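Local coordinates for protein superoxide dismutase [Ni] (Streptomyces coelicolor, PDB 1T6U) that catalyses the disproportionation of superoxide into hydrogen peroxide and molecular oxygen with a nickel ion as cofactor, working as a hollow homohexamer of four-helix-bundle subunits, at residues D61-K64 and P65-E69; T96-K99 and A100-I104; L77-D80 and T81-M85; Q13-I16 and E17-V21. The protein carries 1 engineered substitution. All coordinates share one frame; numbering follows the deposited sequence.

Interaction 1: residues D61-K64 and P65-E69; sequences DYFK and PPHFE
His67 reaches back from the first turn of helix 65-70 to the main chain of Lys64, where its ring nitrogen ND1 accepts the amide hydrogen of Lys64 N at 3.0 Å. Its CG lies anti to the carbonyl carbon, beside the backbone N, which directs the ring back to Lys64. At 159° the bond is fairly straight, though the donor sits 26° out of the imidazole plane. Lys64 is the N-cap residue, and the helix start adds Phe68 N donating to Lys64 O at 3.2 Å and a weak bond from His67 N to the same oxygen.

Two aromatic rings flank the imidazole in an aromatic cluster. Phe63 presents its edge to the imidazole face in an offset edge-to-face pair, planes 85° apart, with CD2 3.7 Å from His67 ND1. Tyr62 lies nearly parallel to His67 but slid until the rings barely overlap. Elsewhere on Phe63, CB packs on Phe68 CZ at 3.6 Å.

Tyr62 OH is hydrogen-bonded to Thr114 OG1, and the Tyr62 side chain lies about 9 Å from a nickel ion. The turn joins helix 34-62 to helix 65-70, with Phe63 resting on Ile107 and Ile110 of helix 94-115 and on Leu74 of helix 74-89.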
loop_
_atom_site.group_PDB
_atom_site.type_symbol
_atom_site.label_atom_id
_atom_site.label_comp_id
_atom_site.label_asym_id
_atom_site.label_seq_id
_atom_site.Cartn_x
_atom_site.Cartn_y
_atom_site.Cartn_z
ATOM N N ASP A 61 -15.598 -3.676 -13.516
ATOM C CA ASP A 61 -16.216 -2.371 -13.274
ATOM C C ASP A 61 -16.621 -1.658 -14.554
ATOM O O ASP A 61 -17.673 -1.044 -14.544
ATOM C CB ASP A 61 -15.232 -1.512 -12.473
ATOM C CG ASP A 61 -14.931 -1.985 -11.064
ATOM O OD1 ASP A 61 -15.315 -3.084 -10.649
ATOM O OD2 ASP A 61 -14.252 -1.213 -10.333
ATOM N N TYR A 62 -15.828 -1.730 -15.601
ATOM C CA TYR A 62 -16.212 -1.090 -16.871
ATOM C C TYR A 62 -17.161 -1.955 -17.660
ATOM O O TYR A 62 -18.273 -1.539 -18.077
ATOM C CB TYR A 62 -14.961 -0.727 -17.721
ATOM C CG TYR A 62 -15.489 -0.230 -19.064
ATOM C CD1 TYR A 62 -15.961 1.059 -19.220
ATOM C CD2 TYR A 62 -15.503 -1.051 -20.170
ATOM C CE1 TYR A 62 -16.447 1.530 -20.428
ATOM C CE2 TYR A 62 -16.006 -0.598 -21.390
ATOM C CZ TYR A 62 -16.472 0.699 -21.526
ATOM O OH TYR A 62 -16.964 1.185 -22.716
ATOM N N PHE A 63 -16.796 -3.203 -17.932
ATOM C CA PHE A 63 -17.617 -4.061 -18.805
ATOM C C PHE A 63 -18.881 -4.511 -18.087
ATOM O O PHE A 63 -18.881 -4.781 -16.883
ATOM C CB PHE A 63 -16.776 -5.240 -19.298
ATOM C CG PHE A 63 -15.732 -4.866 -20.361
ATOM C CD1 PHE A 63 -14.361 -5.012 -20.144
ATOM C CD2 PHE A 63 -16.149 -4.372 -21.596
ATOM C CE1 PHE A 63 -13.400 -4.715 -21.098
ATOM C CE2 PHE A 63 -15.208 -4.084 -22.543
ATOM C CZ PHE A 63 -13.866 -4.249 -22.299
ATOM N N LYS A 64 -19.957 -4.557 -18.870
ATOM C CA LYS A 64 -21.289 -4.844 -18.354
ATOM C C LYS A 64 -21.976 -5.918 -19.192
ATOM O O LYS A 64 -21.506 -6.317 -20.241
ATOM C CB LYS A 64 -22.202 -3.650 -18.376
ATOM C CG LYS A 64 -21.639 -2.360 -17.869
ATOM C CD LYS A 64 -21.946 -2.076 -16.426
ATOM C CE LYS A 64 -21.026 -1.003 -15.845
ATOM N NZ LYS A 64 -21.747 -0.032 -14.977
ATOM N N PRO A 65 -23.102 -6.407 -18.689
ATOM C CA PRO A 65 -23.785 -7.536 -19.354
ATOM C C PRO A 65 -23.941 -7.489 -20.863
ATOM O O PRO A 65 -23.730 -8.451 -21.629
ATOM C CB PRO A 65 -25.145 -7.448 -18.622
ATOM C CG PRO A 65 -24.655 -7.196 -17.208
ATOM C CD PRO A 65 -23.781 -5.975 -17.456
ATOM N N PRO A 66 -24.345 -6.373 -21.452
ATOM C CA PRO A 66 -24.479 -6.307 -22.910
ATOM C C PRO A 66 -23.173 -6.551 -23.630
ATOM O O PRO A 66 -23.171 -7.119 -24.725
ATOM C CB PRO A 66 -24.934 -4.852 -23.131
ATOM C CG PRO A 66 -25.558 -4.464 -21.830
ATOM C CD PRO A 66 -24.731 -5.133 -20.775
ATOM N N HIS A 67 -22.080 -6.117 -22.987
ATOM C CA HIS A 67 -20.769 -6.372 -23.575
ATOM C C HIS A 67 -20.443 -7.862 -23.549
ATOM O O HIS A 67 -19.906 -8.433 -24.514
ATOM C CB HIS A 67 -19.727 -5.538 -22.818
ATOM C CG HIS A 67 -19.919 -4.065 -22.725
ATOM N ND1 HIS A 67 -19.664 -3.349 -21.585
ATOM C CD2 HIS A 67 -20.362 -3.136 -23.612
ATOM C CE1 HIS A 67 -19.910 -2.083 -21.751
ATOM N NE2 HIS A 67 -20.353 -1.919 -23.002
ATOM N N PHE A 68 -20.755 -8.567 -22.447
ATOM C CA PHE A 68 -20.497 -9.999 -22.316
ATOM C C PHE A 68 -21.371 -10.789 -23.283
ATOM O O PHE A 68 -20.937 -11.844 -23.738
ATOM C CB PHE A 68 -20.661 -10.497 -20.873
ATOM C CG PHE A 68 -19.683 -9.793 -19.951
ATOM C CD1 PHE A 68 -20.147 -9.144 -18.842
ATOM C CD2 PHE A 68 -18.323 -9.767 -20.201
ATOM C CE1 PHE A 68 -19.330 -8.483 -17.953
ATOM C CE2 PHE A 68 -17.500 -9.080 -19.319
ATOM C CZ PHE A 68 -17.988 -8.406 -18.226
ATOM N N GLU A 69 -22.554 -10.297 -23.608
ATOM C CA GLU A 69 -23.383 -10.965 -24.623
ATOM C C GLU A 69 -22.812 -10.740 -26.028
ATOM O O GLU A 69 -22.738 -11.690 -26.834
ATOM C CB GLU A 69 -24.826 -10.486 -24.457
ATOM C CG GLU A 69 -25.853 -11.551 -24.820
ATOM C CD GLU A 69 -27.226 -11.088 -25.213
ATOM O OE1 GLU A 69 -27.678 -11.461 -26.332
ATOM O OE2 GLU A 69 -27.918 -10.377 -24.438
#

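Interaction 2: residues T96-K99 and A100-I104; sequences TGQK and ALDYI
Lys99 and Tyr103, one helical turn apart on helix 94-115, lie side by side and point the same way. CB of the lysine lies against the backbone N of Ala100, and from there the chain runs fully extended: CG is 3.9 Å from Tyr103 CE1, CD keeps a similar spacing, and CE comes to 3.7 Å from that same ring carbon. CE is equally near the phenol oxygen, while NZ ends 4.0 Å from Tyr103 OH, a distance that makes no bond. The aliphatic part of the lysine therefore lines one flank of the tyrosine, whose ring packs on Leu77 and Ala84, and whose CB lies on Thr81, all of helix 74-89.

A second i to i+4 pair is polar. With CG anti to the backbone N (chi1 -180°) and a bend at chi2, Gln98 folds its amide toward Asp102, and NE2 donates to OD2 at 2.8 Å. The acceptor lies in the amide plane, yet the donor stands above the carboxylate, 43° out of its plane. Gln98 OE1 takes a hydrogen bond from Lys22, joining this helix to helix 12-30. Exchanging Gln98 for a leucine would probably leave Asp102 OD2 without this donor and Lys22 without its amide acceptor.

Chemically, the amide uses both ends: the carboxylate at its N-H side and the ammonium at its oxygen would probably both polarise it in the same sense.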
loop_
_atom_site.group_PDB
_atom_site.type_symbol
_atom_site.label_atom_id
_atom_site.label_comp_id
_atom_site.label_asym_id
_atom_site.label_seq_id
_atom_site.Cartn_x
_atom_site.Cartn_y
_atom_site.Cartn_z
ATOM N N THR A 96 7.213 -13.405 -22.851
ATOM C CA THR A 96 6.103 -13.587 -21.911
ATOM C C THR A 96 5.469 -12.222 -21.652
ATOM O O THR A 96 4.241 -12.112 -21.641
ATOM C CB THR A 96 6.455 -14.279 -20.590
ATOM O OG1 THR A 96 7.402 -13.531 -19.807
ATOM C CG2 THR A 96 7.068 -15.643 -20.871
ATOM N N GLY A 97 6.286 -11.193 -21.452
ATOM C CA GLY A 97 5.685 -9.866 -21.371
ATOM C C GLY A 97 4.965 -9.497 -22.661
ATOM O O GLY A 97 3.910 -8.844 -22.601
ATOM N N GLN A 98 5.504 -9.887 -23.811
ATOM C CA GLN A 98 4.829 -9.510 -25.052
ATOM C C GLN A 98 3.499 -10.225 -25.212
ATOM O O GLN A 98 2.508 -9.698 -25.721
ATOM C CB GLN A 98 5.767 -9.817 -26.215
ATOM C CG GLN A 98 5.128 -9.435 -27.551
ATOM C CD GLN A 98 4.855 -7.953 -27.621
ATOM O OE1 GLN A 98 5.795 -7.177 -27.345
ATOM N NE2 GLN A 98 3.635 -7.545 -27.979
ATOM N N LYS A 99 3.436 -11.489 -24.783
ATOM C CA LYS A 99 2.181 -12.252 -24.800
ATOM C C LYS A 99 1.135 -11.560 -23.926
ATOM O O LYS A 99 -0.032 -11.407 -24.361
ATOM C CB LYS A 99 2.338 -13.709 -24.346
ATOM C CG LYS A 99 1.061 -14.494 -24.657
ATOM C CD LYS A 99 1.212 -15.941 -24.299
ATOM C CE LYS A 99 0.033 -16.804 -24.726
ATOM N NZ LYS A 99 -0.019 -18.161 -24.085
ATOM N N ALA A 100 1.487 -11.102 -22.730
ATOM C CA ALA A 100 0.537 -10.275 -21.981
ATOM C C ALA A 100 0.124 -9.014 -22.718
ATOM O O ALA A 100 -1.067 -8.644 -22.680
ATOM C CB ALA A 100 1.173 -9.991 -20.613
ATOM N N LEU A 101 1.033 -8.322 -23.372
ATOM C CA LEU A 101 0.665 -7.148 -24.183
ATOM C C LEU A 101 -0.281 -7.475 -25.307
ATOM O O LEU A 101 -1.209 -6.696 -25.622
ATOM C CB LEU A 101 1.939 -6.487 -24.756
ATOM C CG LEU A 101 2.718 -5.656 -23.706
ATOM C CD1 LEU A 101 4.137 -5.421 -24.197
ATOM C CD2 LEU A 101 2.004 -4.349 -23.371
ATOM N N ASP A 102 -0.073 -8.644 -25.924
ATOM C CA ASP A 102 -0.972 -8.973 -27.039
ATOM C C ASP A 102 -2.367 -9.268 -26.533
ATOM O O ASP A 102 -3.317 -8.887 -27.212
ATOM C CB ASP A 102 -0.414 -10.171 -27.759
ATOM C CG ASP A 102 0.896 -9.981 -28.489
ATOM O OD1 ASP A 102 1.547 -11.006 -28.808
ATOM O OD2 ASP A 102 1.275 -8.841 -28.762
ATOM N N TYR A 103 -2.468 -9.915 -25.367
ATOM C CA TYR A 103 -3.788 -10.088 -24.770
ATOM C C TYR A 103 -4.386 -8.747 -24.361
ATOM O O TYR A 103 -5.582 -8.485 -24.627
ATOM C CB TYR A 103 -3.741 -10.980 -23.548
ATOM C CG TYR A 103 -3.703 -12.452 -23.808
ATOM C CD1 TYR A 103 -2.678 -13.244 -23.315
ATOM C CD2 TYR A 103 -4.733 -13.056 -24.528
ATOM C CE1 TYR A 103 -2.634 -14.600 -23.531
ATOM C CE2 TYR A 103 -4.665 -14.420 -24.744
ATOM C CZ TYR A 103 -3.626 -15.196 -24.259
ATOM O OH TYR A 103 -3.657 -16.567 -24.524
ATOM N N ILE A 104 -3.635 -7.867 -23.735
ATOM C CA ILE A 104 -4.183 -6.547 -23.420
ATOM C C ILE A 104 -4.664 -5.833 -24.671
ATOM O O ILE A 104 -5.671 -5.114 -24.658
ATOM C CB ILE A 104 -3.143 -5.701 -22.645
ATOM C CG1 ILE A 104 -2.896 -6.288 -21.254
ATOM C CG2 ILE A 104 -3.555 -4.244 -22.582
ATOM C CD1 ILE A 104 -1.627 -5.833 -20.553
#

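Interaction 3: residues L77-D80 and T81-M85. Engineered in segment 81-85: Met85 (natural residue Leu).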
loop_
_atom_site.group_PDB
_atom_site.type_symbol
_atom_site.label_atom_id
_atom_site.label_comp_id
_atom_site.label_asym_id
_atom_site.label_seq_id
_atom_site.Cartn_x
_atom_site.Cartn_y
_atom_site.Cartn_z
ATOM N N LEU A 77 -11.084 -14.231 -22.314
ATOM C CA LEU A 77 -9.974 -13.377 -22.686
ATOM C C LEU A 77 -9.383 -12.695 -21.459
ATOM O O LEU A 77 -8.153 -12.678 -21.296
ATOM C CB LEU A 77 -10.431 -12.359 -23.713
ATOM C CG LEU A 77 -9.422 -11.240 -24.035
ATOM C CD1 LEU A 77 -8.177 -11.846 -24.643
ATOM C CD2 LEU A 77 -10.128 -10.254 -24.957
ATOM N N VAL A 78 -10.223 -12.137 -20.593
ATOM C CA VAL A 78 -9.662 -11.454 -19.413
ATOM C C VAL A 78 -8.936 -12.470 -18.525
ATOM O O VAL A 78 -7.848 -12.200 -18.019
ATOM C CB VAL A 78 -10.761 -10.709 -18.663
ATOM C CG1 VAL A 78 -10.260 -10.196 -17.322
ATOM C CG2 VAL A 78 -11.310 -9.546 -19.512
ATOM N N ASN A 79 -9.538 -13.660 -18.366
ATOM C CA ASN A 79 -8.895 -14.700 -17.544
ATOM C C ASN A 79 -7.531 -15.087 -18.108
ATOM O O ASN A 79 -6.578 -15.180 -17.344
ATOM C CB ASN A 79 -9.754 -15.946 -17.374
ATOM C CG ASN A 79 -9.325 -16.807 -16.198
ATOM O OD1 ASN A 79 -8.546 -17.768 -16.376
ATOM N ND2 ASN A 79 -9.838 -16.477 -15.025
ATOM N N ASP A 80 -7.460 -15.287 -19.424
ATOM C CA ASP A 80 -6.200 -15.594 -20.095
ATOM C C ASP A 80 -5.164 -14.457 -19.990
ATOM O O ASP A 80 -3.966 -14.726 -19.877
ATOM C CB ASP A 80 -6.456 -15.878 -21.576
ATOM C CG ASP A 80 -7.209 -17.167 -21.812
ATOM O OD1 ASP A 80 -7.386 -17.935 -20.850
ATOM O OD2 ASP A 80 -7.648 -17.458 -22.934
ATOM N N THR A 81 -5.658 -13.236 -20.028
ATOM C CA THR A 81 -4.751 -12.107 -19.854
ATOM C C THR A 81 -4.121 -12.129 -18.478
ATOM O O THR A 81 -2.915 -11.918 -18.307
ATOM C CB THR A 81 -5.536 -10.800 -20.026
ATOM O OG1 THR A 81 -6.160 -10.751 -21.331
ATOM C CG2 THR A 81 -4.634 -9.581 -19.952
ATOM N N LEU A 82 -4.932 -12.368 -17.456
ATOM C CA LEU A 82 -4.424 -12.382 -16.088
ATOM C C LEU A 82 -3.440 -13.517 -15.907
ATOM O O LEU A 82 -2.407 -13.319 -15.287
ATOM C CB LEU A 82 -5.575 -12.459 -15.080
ATOM C CG LEU A 82 -6.452 -11.201 -15.072
ATOM C CD1 LEU A 82 -7.664 -11.370 -14.164
ATOM C CD2 LEU A 82 -5.727 -9.934 -14.631
ATOM N N LYS A 83 -3.762 -14.671 -16.485
ATOM C CA LYS A 83 -2.838 -15.793 -16.448
ATOM C C LYS A 83 -1.537 -15.478 -17.178
ATOM O O LYS A 83 -0.439 -15.952 -16.776
ATOM C CB LYS A 83 -3.554 -17.049 -16.996
ATOM C CG LYS A 83 -4.539 -17.640 -15.994
ATOM C CD LYS A 83 -5.304 -18.818 -16.611
ATOM C CE LYS A 83 -5.936 -19.683 -15.538
ATOM N NZ LYS A 83 -6.866 -18.929 -14.651
ATOM N N ALA A 84 -1.603 -14.723 -18.265
ATOM C CA ALA A 84 -0.403 -14.360 -18.989
ATOM C C ALA A 84 0.486 -13.433 -18.160
ATOM O O ALA A 84 1.725 -13.491 -18.244
ATOM C CB ALA A 84 -0.692 -13.721 -20.324
ATOM N N MET A 85 -0.182 -12.600 -17.362
ATOM C CA MET A 85 0.564 -11.712 -16.480
ATOM C C MET A 85 1.261 -12.499 -15.377
ATOM O O MET A 85 2.391 -12.207 -14.995
ATOM C CB MET A 85 -0.345 -10.629 -15.892
ATOM C CG MET A 85 -0.763 -9.535 -16.830
ATOM S SD MET A 85 0.510 -8.469 -17.510
ATOM C CE MET A 85 1.999 -8.727 -16.547
#
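Leu77 and Thr81 meet within helix 74-89, one of the long helices of the four-helix bundle, and their contact belongs to the i to i+4 pattern that runs through both segments.

The main-chain bonds come first. Thr81 N, Leu82 N, Lys83 N and Ala84 N donate in turn to the carbonyl oxygens of Leu77, Val78, Asn79 and Asp80, an unbroken run that marks regular alpha-helix.

Hydroxyl-to-backbone bonding adds to this. Thr81 OG1 lies anti to its own carbonyl carbon (chi1 -58°), which turns the hydroxyl back along the helix to donate to Leu77 O at 2.8 Å. It approaches 40° above the carbonyl plane, whereas Thr81 N reaches the same oxygen at 2.9 Å with a tilt of 20°. Leu77 O is therefore held by two donors from one residue, which satisfies the buried hydroxyl inside its own helix.

Apolar contact is looser: Val78 CG1 and Leu82 CD1 are 4.3 Å apart. Val78 also packs on Val55 and Trp59 of helix 34-62, and the engineered Met85 touches Ala48 and Lys52 there.

Charged and amide groups make the last class, on a side covered by a second subunit. Lys83 NZ donates to Ser60 O and Phe63 O of that subunit, and Asn79 ND2 to its Trp59 O, so Asn79 and Lys83 both face the subunit interface. Within the helix, the lysine chain runs past the amide oxygen, CE lying 3.3 Å from Asn79 OD1, and bends at chi4, and NZ donates a hydrogen bond to Asn79 OD1 at 2.7 Å.

Interaction 4: residues Q13-I16 and E17-V21; sequences QARI and EAESV
Arg15 and Glu19 are brought together by complementary torsions on neighbouring turns of helix 12-30. In Arg15, CG is anti to the backbone N (chi1 -173°), and a bend at chi3 turns NE toward the glutamate. Glu19 has CG anti to its carbonyl carbon and then runs extended, so the two chains lie alongside each other and point the same way.

Their salt bridge joins Arg15 NE to Glu19 OE1 at 3.1 Å. The oxygen sits at the guanidinium edge, near its plane, but the carboxylate is turned 41° against that plane and the N-H angle is only 134°, so the hydrogen bond within the pair is weak. The same oxygen also rests against the arginine methylenes, 3.4 Å from CG and 3.3 Å from CD. An alanine in place of Glu19 is likely to leave the Arg15 guanidinium without this counter-charge and freer to turn about its bent chain.

On another side of the helix, Ser20 OG donates to Glu17 O at 2.9 Å, an oxygen that also accepts from Val21 N. The Ser20 side chain lies about 5 Å from a nickel ion and packs on Cys6 of a third subunit.

Chemically, this helix pairs charge in two ways: Arg15 with Glu19 locally, through a bent, weak hydrogen bond within a salt bridge, and Glu17 OE2 in a salt bridge with Arg47 of its own chain and a hydrogen bond with His1, a nickel ligand, of the third subunit.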
loop_
_atom_site.group_PDB
_atom_site.type_symbol
_atom_site.label_atom_id
_atom_site.label_comp_id
_atom_site.label_asym_id
_atom_site.label_seq_id
_atom_site.Cartn_x
_atom_site.Cartn_y
_atom_site.Cartn_z
ATOM N N GLN A 13 -3.655 2.013 -18.776
ATOM C CA GLN A 13 -3.085 1.818 -17.450
ATOM C C GLN A 13 -2.459 0.431 -17.363
ATOM O O GLN A 13 -1.315 0.317 -16.923
ATOM C CB GLN A 13 -4.121 2.026 -16.325
ATOM C CG GLN A 13 -4.782 3.396 -16.315
ATOM C CD GLN A 13 -5.538 3.627 -15.020
ATOM O OE1 GLN A 13 -6.684 3.150 -14.818
ATOM N NE2 GLN A 13 -4.928 4.379 -14.110
ATOM N N ALA A 14 -3.216 -0.580 -17.806
ATOM C CA ALA A 14 -2.681 -1.929 -17.870
ATOM C C ALA A 14 -1.538 -2.024 -18.870
ATOM O O ALA A 14 -0.485 -2.648 -18.588
ATOM C CB ALA A 14 -3.774 -2.916 -18.274
ATOM N N ARG A 15 -1.698 -1.435 -20.067
ATOM C CA ARG A 15 -0.678 -1.517 -21.084
ATOM C C ARG A 15 0.680 -0.963 -20.642
ATOM O O ARG A 15 1.725 -1.591 -20.865
ATOM C CB ARG A 15 -1.121 -0.743 -22.356
ATOM C CG ARG A 15 -0.128 -0.971 -23.509
ATOM C CD ARG A 15 -0.488 -0.156 -24.720
ATOM N NE ARG A 15 -0.140 1.240 -24.411
ATOM C CZ ARG A 15 -1.016 2.232 -24.399
ATOM N NH1 ARG A 15 -2.304 2.038 -24.683
ATOM N NH2 ARG A 15 -0.513 3.423 -24.089
ATOM N N ILE A 16 0.657 0.215 -19.996
ATOM C CA ILE A 16 1.961 0.787 -19.663
ATOM C C ILE A 16 2.647 -0.051 -18.614
ATOM O O ILE A 16 3.867 -0.197 -18.684
ATOM C CB ILE A 16 1.738 2.253 -19.212
ATOM C CG1 ILE A 16 1.129 3.142 -20.301
ATOM C CG2 ILE A 16 3.020 2.823 -18.628
ATOM C CD1 ILE A 16 0.388 4.400 -19.878
ATOM N N GLU A 17 1.919 -0.656 -17.680
ATOM C CA GLU A 17 2.590 -1.526 -16.685
ATOM C C GLU A 17 3.112 -2.770 -17.384
ATOM O O GLU A 17 4.226 -3.190 -17.062
ATOM C CB GLU A 17 1.677 -1.856 -15.511
ATOM C CG GLU A 17 1.250 -0.653 -14.687
ATOM C CD GLU A 17 2.426 0.064 -14.054
ATOM O OE1 GLU A 17 2.202 1.142 -13.495
ATOM O OE2 GLU A 17 3.570 -0.465 -14.115
ATOM N N ALA A 18 2.353 -3.356 -18.329
ATOM C CA ALA A 18 2.858 -4.515 -19.056
ATOM C C ALA A 18 4.048 -4.150 -19.918
ATOM O O ALA A 18 4.975 -4.956 -20.092
ATOM C CB ALA A 18 1.677 -5.139 -19.792
ATOM N N GLU A 19 4.094 -2.950 -20.490
ATOM C CA GLU A 19 5.263 -2.479 -21.209
ATOM C C GLU A 19 6.494 -2.433 -20.298
ATOM O O GLU A 19 7.599 -2.802 -20.648
ATOM C CB GLU A 19 4.934 -1.101 -21.819
ATOM C CG GLU A 19 4.012 -1.125 -23.017
ATOM C CD GLU A 19 3.615 0.246 -23.513
ATOM O OE1 GLU A 19 2.818 0.317 -24.485
ATOM O OE2 GLU A 19 4.059 1.272 -22.947
ATOM N N SER A 20 6.290 -1.934 -19.059
ATOM C CA SER A 20 7.420 -1.896 -18.140
ATOM C C SER A 20 7.850 -3.327 -17.781
ATOM O O SER A 20 9.051 -3.590 -17.719
ATOM C CB SER A 20 7.140 -0.919 -16.973
ATOM O OG SER A 20 6.425 -1.638 -16.057
ATOM N N VAL A 21 6.927 -4.282 -17.605
ATOM C CA VAL A 21 7.324 -5.657 -17.377
ATOM C C VAL A 21 8.232 -6.160 -18.512
ATOM O O VAL A 21 9.299 -6.736 -18.262
ATOM C CB VAL A 21 6.084 -6.527 -17.194
ATOM C CG1 VAL A 21 6.388 -8.010 -17.198
ATOM C CG2 VAL A 21 5.387 -6.240 -15.867
#

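From the N terminus the chain meets interaction 4 on helix 12-30, then interaction 1 where helix 34-62 turns into helix 65-70, interaction 3 on helix 74-89 and interaction 2 on helix 94-115. Each joins adjoining segments, so none closes a long loop; they stand in series, without nesting or crossing. The fold brings three together: interaction 2 lies about 9 Å, centre to centre, from both interactions 3 and 4, with Ala100 and Tyr103 against helix 74-89 and Leu101 and Ile104 against Ala18. Met85 also touches Ala18 and Val21. Interaction 1 stands apart at the bundle end, yet shares with interaction 3 a second-subunit interface; interaction 4 meets a third subunit.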